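Local coordinates for protein aminotransferase (Paracoccus denitrificans, PDB 4GRX) that probably transfers amino groups from omega-amino donors to keto acceptors, as a pyridoxal-phosphate-dependent class III aminotransferase, at residues D76-G79 with L80-A84; S102-T105 with V106-S109; A416-C419 with T420-L424; L457-V460 with F461-A465. One frame throughout, in Å; residues are numbered along the deposited sequence.

Interaction 1 (D76-G79 with L80-A84); sequences DHKG and LIEAA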
# COMPACT_ATOMS: atom_id res chain seq x y z
N ASP A 76 -18.53 -14.60 -6.05
CA ASP A 76 -18.60 -15.85 -5.29
C ASP A 76 -17.98 -17.05 -5.99
O ASP A 76 -18.43 -18.18 -5.79
CB ASP A 76 -20.05 -16.13 -4.82
CG ASP A 76 -20.96 -16.65 -5.94
OD1 ASP A 76 -20.80 -16.26 -7.11
OD2 ASP A 76 -21.86 -17.47 -5.63
N HIS A 77 -16.94 -16.83 -6.79
CA HIS A 77 -16.26 -17.92 -7.49
C HIS A 77 -15.77 -18.98 -6.56
O HIS A 77 -14.88 -18.74 -5.73
CB HIS A 77 -15.12 -17.39 -8.33
CG HIS A 77 -14.55 -18.41 -9.27
ND1 HIS A 77 -13.59 -19.27 -8.91
CD2 HIS A 77 -14.85 -18.69 -10.60
CE1 HIS A 77 -13.29 -20.07 -9.95
NE2 HIS A 77 -14.06 -19.71 -10.99
N LYS A 78 -16.33 -20.18 -6.71
CA LYS A 78 -16.06 -21.32 -5.82
C LYS A 78 -14.60 -21.76 -5.77
O LYS A 78 -14.08 -22.06 -4.69
CB LYS A 78 -16.96 -22.51 -6.18
CG LYS A 78 -17.18 -23.49 -5.04
CD LYS A 78 -17.77 -24.81 -5.51
CE LYS A 78 -17.71 -25.85 -4.41
NZ LYS A 78 -17.75 -27.23 -4.97
N GLY A 79 -13.95 -21.81 -6.93
CA GLY A 79 -12.57 -22.25 -7.04
C GLY A 79 -11.65 -21.31 -6.29
O GLY A 79 -10.78 -21.75 -5.53
N LEU A 80 -11.84 -20.01 -6.50
CA LEU A 80 -11.08 -19.00 -5.79
C LEU A 80 -11.37 -18.97 -4.28
O LEU A 80 -10.45 -18.78 -3.48
CB LEU A 80 -11.32 -17.63 -6.42
CG LEU A 80 -10.52 -17.37 -7.70
CD1 LEU A 80 -11.18 -16.29 -8.55
CD2 LEU A 80 -9.08 -17.01 -7.40
N ILE A 81 -12.63 -19.16 -3.89
CA ILE A 81 -12.96 -19.21 -2.47
C ILE A 81 -12.21 -20.37 -1.83
O ILE A 81 -11.56 -20.22 -0.79
CB ILE A 81 -14.49 -19.31 -2.22
CG1 ILE A 81 -15.16 -17.95 -2.43
CG2 ILE A 81 -14.81 -19.85 -0.82
CD1 ILE A 81 -16.66 -18.02 -2.52
N GLU A 82 -12.28 -21.52 -2.49
CA GLU A 82 -11.68 -22.75 -2.00
C GLU A 82 -10.15 -22.65 -1.93
O GLU A 82 -9.54 -23.17 -0.99
CB GLU A 82 -12.14 -23.94 -2.84
CG GLU A 82 -12.68 -25.12 -2.05
CD GLU A 82 -13.74 -24.75 -1.00
OE1 GLU A 82 -14.75 -24.07 -1.32
OE2 GLU A 82 -13.57 -25.18 0.17
N ALA A 83 -9.55 -21.97 -2.91
CA ALA A 83 -8.10 -21.72 -2.93
C ALA A 83 -7.60 -20.86 -1.76
O ALA A 83 -6.57 -21.16 -1.16
CB ALA A 83 -7.66 -21.13 -4.26
N ALA A 84 -8.34 -19.81 -1.45
CA ALA A 84 -7.98 -18.91 -0.36
C ALA A 84 -8.02 -19.64 0.98
O ALA A 84 -7.09 -19.55 1.78
CB ALA A 84 -8.91 -17.71 -0.33
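Leu80, in the first turn of helix 78-90, gives its backbone N-H to the imidazole of His77, the residue just before that helix. The bond from Leu80 N to His77 ND1 is 3.1 Å long and nearly straight at 165°, and the nitrogen meets the ring at its edge, in the ring plane. His77 can reach forward in this way because its CG is anti to the backbone N (chi1 -169°). Beside the bond, Leu80 CD1 lies 3.8 Å from His77 ND1, while Phe303 and Lys347 also pack on the leucine. This is an N-cap: a side chain satisfies an amide that the first turn leaves without a carbonyl of its own. Without the imidazole, as with an alanine here, the Leu80 amide is likely to lose its capping acceptor. Ile81 follows, its N bonded to His77 O at 2.9 Å, so the capping residue is gripped through both ring and backbone. CG1 of Ile81 rests 3.4 Å from His77 O, and Tyr88 of the second subunit touches the same side chain. Glu82 N bonds to Lys78 O, its CB 3.3 Å from that oxygen. Ala83 N bonds to Gly79 O at 2.9 Å.

Interaction 2 (S102-T105 with V106-S109); sequences SDQT and VMLS
Residues 106-109 follow 102-105 in a local, buried contact through the first turns of helix 103-115, where the chain leaves the short strand 100-102 beside the second subunit. Backbone bonds carry most of it. The first, from Val106 N to Ser102 O, is weak at 3.5 Å although nearly straight; Met107 N to Asp103 O (3.0 Å) and Leu108 N to Gln104 O are shorter. Ser109 N then meets Thr105 O at 3.1 Å, almost in line with the carbonyl bond. Side chains lean back on the same carbonyls: Val106 CG2, placed beside its own backbone N by the chi1 of -175° that sends CG1 the other way, comes to 3.5 Å from Ser102 O. Met107 rises from CB, 3.4 Å from Gln104 O, and runs extended beyond CG, bringing SD to 4.0 Å from Asp103 O. Ser102 OG and Thr105 OG1 share a hydrogen bond (2.5 Å), and the threonine hydroxyl also bonds to Gly337 O. Asp103 turns its carboxylate to a salt bridge with Arg90, while Ser109 OG bonds to the Tyr125 hydroxyl. Trp19 of the second subunit packs on Met107, and Ser102 pairs in a parallel ladder with a strand of that subunit. Together these features make a strand-to-helix junction at the dimer interface, with Ser102 at the N-cap position of the helix.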
# COMPACT_ATOMS: atom_id res chain seq x y z
N SER A 102 7.81 -17.34 1.80
CA SER A 102 6.98 -18.54 1.68
C SER A 102 7.30 -19.30 0.38
O SER A 102 7.86 -18.73 -0.56
CB SER A 102 5.48 -18.21 1.81
OG SER A 102 5.02 -17.35 0.78
N ASP A 103 6.97 -20.59 0.36
CA ASP A 103 7.03 -21.39 -0.88
C ASP A 103 6.15 -20.77 -1.98
O ASP A 103 6.51 -20.74 -3.16
CB ASP A 103 6.65 -22.88 -0.63
CG ASP A 103 5.34 -23.07 0.19
OD1 ASP A 103 4.70 -22.10 0.67
OD2 ASP A 103 4.96 -24.25 0.37
N GLN A 104 5.02 -20.23 -1.53
CA GLN A 104 3.98 -19.73 -2.39
C GLN A 104 4.46 -18.50 -3.16
O GLN A 104 4.10 -18.31 -4.33
CB GLN A 104 2.77 -19.42 -1.51
CG GLN A 104 1.44 -19.88 -2.07
CD GLN A 104 1.28 -21.39 -2.11
OE1 GLN A 104 1.78 -22.11 -1.24
NE2 GLN A 104 0.55 -21.86 -3.11
N THR A 105 5.30 -17.70 -2.50
CA THR A 105 5.99 -16.55 -3.11
C THR A 105 6.90 -17.01 -4.24
O THR A 105 6.75 -16.60 -5.38
CB THR A 105 6.81 -15.74 -2.06
OG1 THR A 105 6.12 -15.71 -0.79
CG2 THR A 105 7.06 -14.30 -2.53
N VAL A 106 7.83 -17.90 -3.91
CA VAL A 106 8.75 -18.47 -4.90
C VAL A 106 7.97 -18.98 -6.11
O VAL A 106 8.44 -18.88 -7.25
CB VAL A 106 9.64 -19.58 -4.28
CG1 VAL A 106 10.66 -20.07 -5.30
CG2 VAL A 106 10.35 -19.08 -3.03
N MET A 107 6.78 -19.51 -5.87
CA MET A 107 5.95 -20.04 -6.95
C MET A 107 5.38 -18.96 -7.88
O MET A 107 5.54 -19.04 -9.11
CB MET A 107 4.83 -20.93 -6.39
CG MET A 107 5.26 -22.36 -6.11
SD MET A 107 4.00 -23.19 -5.12
CE MET A 107 4.64 -24.88 -5.11
N LEU A 108 4.74 -17.95 -7.30
CA LEU A 108 4.19 -16.85 -8.10
C LEU A 108 5.22 -16.10 -8.96
O LEU A 108 5.00 -15.92 -10.16
CB LEU A 108 3.40 -15.87 -7.25
CG LEU A 108 2.57 -14.91 -8.11
CD1 LEU A 108 1.43 -15.62 -8.80
CD2 LEU A 108 2.06 -13.77 -7.25
N SER A 109 6.34 -15.70 -8.35
CA SER A 109 7.47 -15.12 -9.10
C SER A 109 7.74 -15.91 -10.38
O SER A 109 7.72 -15.35 -11.47
CB SER A 109 8.74 -15.07 -8.24
OG SER A 109 8.62 -14.18 -7.15

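Interaction 3 (A416-C419 with T420-L424); sequences ANTC and TDLGL
Cys419 and Leu424 meet across the end of helix 411-421, where a Schellman motif stops the helix and turns the chain into strand 424-425. Gly423 is its C-prime residue, with the positive phi (81°) that favours glycine; Gly423 N bonds to Thr420 O, and Leu424 N closes the outer bond to Cys419 O at 2.9 Å. That carbonyl oxygen also accepts from Leu422 N, the two donors reaching it from opposite faces of the carbonyl plane, each well out of that plane. Cys419 O thus takes two amides at the helix end: Leu422 N, which keeps a weak helical bond to Thr418 O as well, and Leu424 N, which completes the motif.

The side chains follow the turn. Leu424 has CG anti to its backbone N (chi1 168°), which brings CD2 alongside the cysteine, 3.7 Å from Cys419 SG, an apolar contact that links the two sides of the motif; Ala456 and Cys426 also pack on the cysteine. On a neighbouring side of the helix, Thr418 and Leu422, four residues apart, lie side by side and point the same way, Thr418 CG2 and Leu422 CD1 3.9 Å apart. The other branch of Thr418, its OG1, bonds back to Arg414 O within the helix. Asp421 CG lies 3.4 Å from Asn417 O, placed there by a chi1 of -72° that sets it beside the backbone N, while OD1 forms a salt bridge with Arg40 of helix 34-40. Thr420 OG1 donates to a water at 2.8 Å, which in turn donates to Ala416 O at 3.0 Å, a carbonyl that also takes the nearly straight bond from Thr420 N.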
# COMPACT_ATOMS: atom_id res chain seq x y z
N ALA A 416 -24.96 7.59 -12.57
CA ALA A 416 -24.63 6.65 -11.49
C ALA A 416 -25.84 6.35 -10.62
O ALA A 416 -26.29 5.19 -10.56
CB ALA A 416 -23.49 7.20 -10.64
N ASN A 417 -26.39 7.39 -9.99
CA ASN A 417 -27.61 7.29 -9.17
C ASN A 417 -28.82 6.59 -9.85
O ASN A 417 -29.39 5.64 -9.31
CB ASN A 417 -27.98 8.67 -8.61
CG ASN A 417 -26.91 9.23 -7.68
OD1 ASN A 417 -26.27 8.49 -6.93
ND2 ASN A 417 -26.70 10.55 -7.71
N THR A 418 -29.19 7.04 -11.04
CA THR A 418 -30.30 6.43 -11.76
C THR A 418 -30.04 4.96 -12.08
O THR A 418 -30.92 4.15 -11.95
CB THR A 418 -30.64 7.20 -13.04
OG1 THR A 418 -30.96 8.55 -12.69
CG2 THR A 418 -31.83 6.59 -13.75
N CYS A 419 -28.81 4.63 -12.47
CA CYS A 419 -28.42 3.22 -12.73
C CYS A 419 -28.60 2.36 -11.49
O CYS A 419 -29.23 1.30 -11.54
CB CYS A 419 -26.97 3.15 -13.20
SG CYS A 419 -26.78 3.32 -14.99
N THR A 420 -28.02 2.82 -10.38
CA THR A 420 -28.20 2.16 -9.10
C THR A 420 -29.68 1.93 -8.80
O THR A 420 -30.05 0.85 -8.37
CB THR A 420 -27.47 2.94 -7.98
OG1 THR A 420 -26.07 2.88 -8.23
CG2 THR A 420 -27.73 2.34 -6.60
N ASP A 421 -30.54 2.91 -9.06
CA ASP A 421 -31.96 2.78 -8.74
C ASP A 421 -32.66 1.73 -9.55
O ASP A 421 -33.68 1.22 -9.12
CB ASP A 421 -32.71 4.10 -8.89
CG ASP A 421 -32.37 5.08 -7.81
OD1 ASP A 421 -31.99 4.63 -6.70
OD2 ASP A 421 -32.47 6.29 -8.05
N LEU A 422 -32.08 1.42 -10.72
CA LEU A 422 -32.60 0.40 -11.64
C LEU A 422 -31.90 -0.95 -11.49
O LEU A 422 -32.11 -1.86 -12.29
CB LEU A 422 -32.45 0.88 -13.07
CG LEU A 422 -33.22 2.14 -13.43
CD1 LEU A 422 -32.54 2.86 -14.59
CD2 LEU A 422 -34.68 1.82 -13.74
N GLY A 423 -31.04 -1.07 -10.47
CA GLY A 423 -30.32 -2.30 -10.21
C GLY A 423 -29.08 -2.53 -11.06
O GLY A 423 -28.75 -3.68 -11.36
N LEU A 424 -28.38 -1.45 -11.43
CA LEU A 424 -27.15 -1.56 -12.24
C LEU A 424 -26.04 -0.73 -11.63
O LEU A 424 -26.13 0.49 -11.62
CB LEU A 424 -27.39 -1.16 -13.72
CG LEU A 424 -26.19 -0.94 -14.67
CD1 LEU A 424 -25.45 -2.23 -14.96
CD2 LEU A 424 -26.57 -0.28 -15.99
O HOH W 1 -24.07 3.19 -10.22

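Interaction 4 (L457-V460 with F461-A465); sequences LDKV and FAEVA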
# COMPACT_ATOMS: atom_id res chain seq x y z
N LEU A 457 -30.12 6.32 -19.26
CA LEU A 457 -29.80 7.40 -20.19
C LEU A 457 -31.05 8.18 -20.66
O LEU A 457 -31.03 9.41 -20.71
CB LEU A 457 -28.95 6.92 -21.38
CG LEU A 457 -27.57 6.31 -21.11
CD1 LEU A 457 -26.96 5.76 -22.38
CD2 LEU A 457 -26.62 7.29 -20.44
N ASP A 458 -32.12 7.46 -20.98
CA ASP A 458 -33.36 8.11 -21.43
C ASP A 458 -33.85 9.07 -20.36
O ASP A 458 -34.16 10.23 -20.64
CB ASP A 458 -34.46 7.09 -21.71
CG ASP A 458 -34.21 6.26 -22.96
OD1 ASP A 458 -33.14 6.38 -23.61
OD2 ASP A 458 -35.10 5.46 -23.30
N LYS A 459 -33.90 8.56 -19.13
CA LYS A 459 -34.41 9.29 -17.99
C LYS A 459 -33.59 10.55 -17.73
O LYS A 459 -34.15 11.64 -17.68
CB LYS A 459 -34.42 8.38 -16.76
CG LYS A 459 -35.45 8.73 -15.71
CD LYS A 459 -35.62 7.56 -14.76
CE LYS A 459 -37.00 7.55 -14.11
NZ LYS A 459 -37.26 8.82 -13.38
N VAL A 460 -32.26 10.41 -17.61
CA VAL A 460 -31.38 11.52 -17.29
C VAL A 460 -31.32 12.59 -18.40
O VAL A 460 -31.48 13.78 -18.12
CB VAL A 460 -29.96 11.05 -16.92
CG1 VAL A 460 -29.04 12.23 -16.63
CG2 VAL A 460 -30.00 10.10 -15.73
N PHE A 461 -31.12 12.17 -19.65
CA PHE A 461 -31.06 13.14 -20.75
C PHE A 461 -32.36 13.92 -20.94
O PHE A 461 -32.36 15.04 -21.47
CB PHE A 461 -30.57 12.51 -22.07
CG PHE A 461 -29.14 12.02 -22.03
CD1 PHE A 461 -28.17 12.68 -21.27
CD2 PHE A 461 -28.75 10.88 -22.74
CE1 PHE A 461 -26.86 12.22 -21.22
CE2 PHE A 461 -27.43 10.42 -22.70
CZ PHE A 461 -26.49 11.09 -21.94
N ALA A 462 -33.48 13.34 -20.51
CA ALA A 462 -34.76 14.04 -20.62
C ALA A 462 -34.96 15.01 -19.46
O ALA A 462 -35.63 16.03 -19.62
CB ALA A 462 -35.91 13.06 -20.71
N GLU A 463 -34.38 14.70 -18.30
CA GLU A 463 -34.39 15.61 -17.15
C GLU A 463 -33.58 16.86 -17.46
O GLU A 463 -33.84 17.93 -16.93
CB GLU A 463 -33.78 14.92 -15.92
CG GLU A 463 -34.66 13.89 -15.21
CD GLU A 463 -33.90 13.05 -14.16
OE1 GLU A 463 -34.56 12.20 -13.53
OE2 GLU A 463 -32.66 13.23 -13.96
N VAL A 464 -32.62 16.71 -18.37
CA VAL A 464 -31.51 17.63 -18.53
C VAL A 464 -31.41 18.23 -19.96
O VAL A 464 -30.36 18.75 -20.35
CB VAL A 464 -30.21 16.89 -18.10
CG1 VAL A 464 -28.97 17.48 -18.72
CG2 VAL A 464 -30.08 16.87 -16.58
N ALA A 465 -32.50 18.17 -20.73
CA ALA A 465 -32.51 18.74 -22.09
C ALA A 465 -33.33 20.05 -22.18
O ALA A 465 -33.71 20.62 -21.16
CB ALA A 465 -33.02 17.72 -23.10
OXT ALA A 465 -33.64 20.60 -23.25
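Leu457 and Phe461, one turn apart near the C-terminal end of helix 443-463, run side by side and point the same way. The leucine meets the far part of the ring: Leu457 CD2 lies 3.9 Å from Phe461 CE2 and little farther from CZ, and Leu457 CB also approaches CE2. Closer to the backbone, the ring passes the Leu457 carbonyl obliquely, with Phe461 CD2 3.4 Å from Leu457 O. With CG anti to the carbonyl carbon of its own residue (chi1 -65°), the phenyl group leans back along the helix toward the preceding turn. The same oxygen receives the helical bond from Phe461 N at 3.0 Å, so backbone and ring share one neighbour. Shortening Phe461 to an alanine would probably leave Leu457 CD2 without the ring carbons CE2 and CZ that it packs on, and remove the contact with Asn380.

On another side of the helix Lys459 and Glu463 cross at an angle. Lys459 CG comes to 4.2 Å from Glu463 OE1. Lys459 NZ stands 4.3 Å from Glu463 OE1, beyond a salt bridge; the opposite charges may still attract weakly, and Glu463 OE2 has a long, weak ion pair with Arg414. Glu463 N bonds to Lys459 O, which also takes a weak bond from Ala462 N. Val464, where the chain leaves helical geometry, rests CB 3.4 Å from Val460 O. Val460 and Val464 both pack on Arg414 of helix 411-421, while Asp458 forms a salt bridge with Arg378 and Leu457 touches that arginine, in the loop preceding strand 381-387.

Overall arrangement
All four contacts are local, each spanning consecutive residues, so they follow in series with none nested or crossed and none closing a long loop. From the N terminus, interaction 1 starts helix 78-90 and interaction 2 starts helix 103-115; their centres lie 19 Å apart, they do not touch, and both meet the second subunit as well as helix 339-354. Far along the chain, interaction 3 ends helix 411-421 and interaction 4 ends helix 443-463. These two do touch, through Thr418 on Val460 and Lys459, their centres 14 Å apart. Interactions 2 and 4 lie on opposite sides of the chain's centre, about 52 Å between centres.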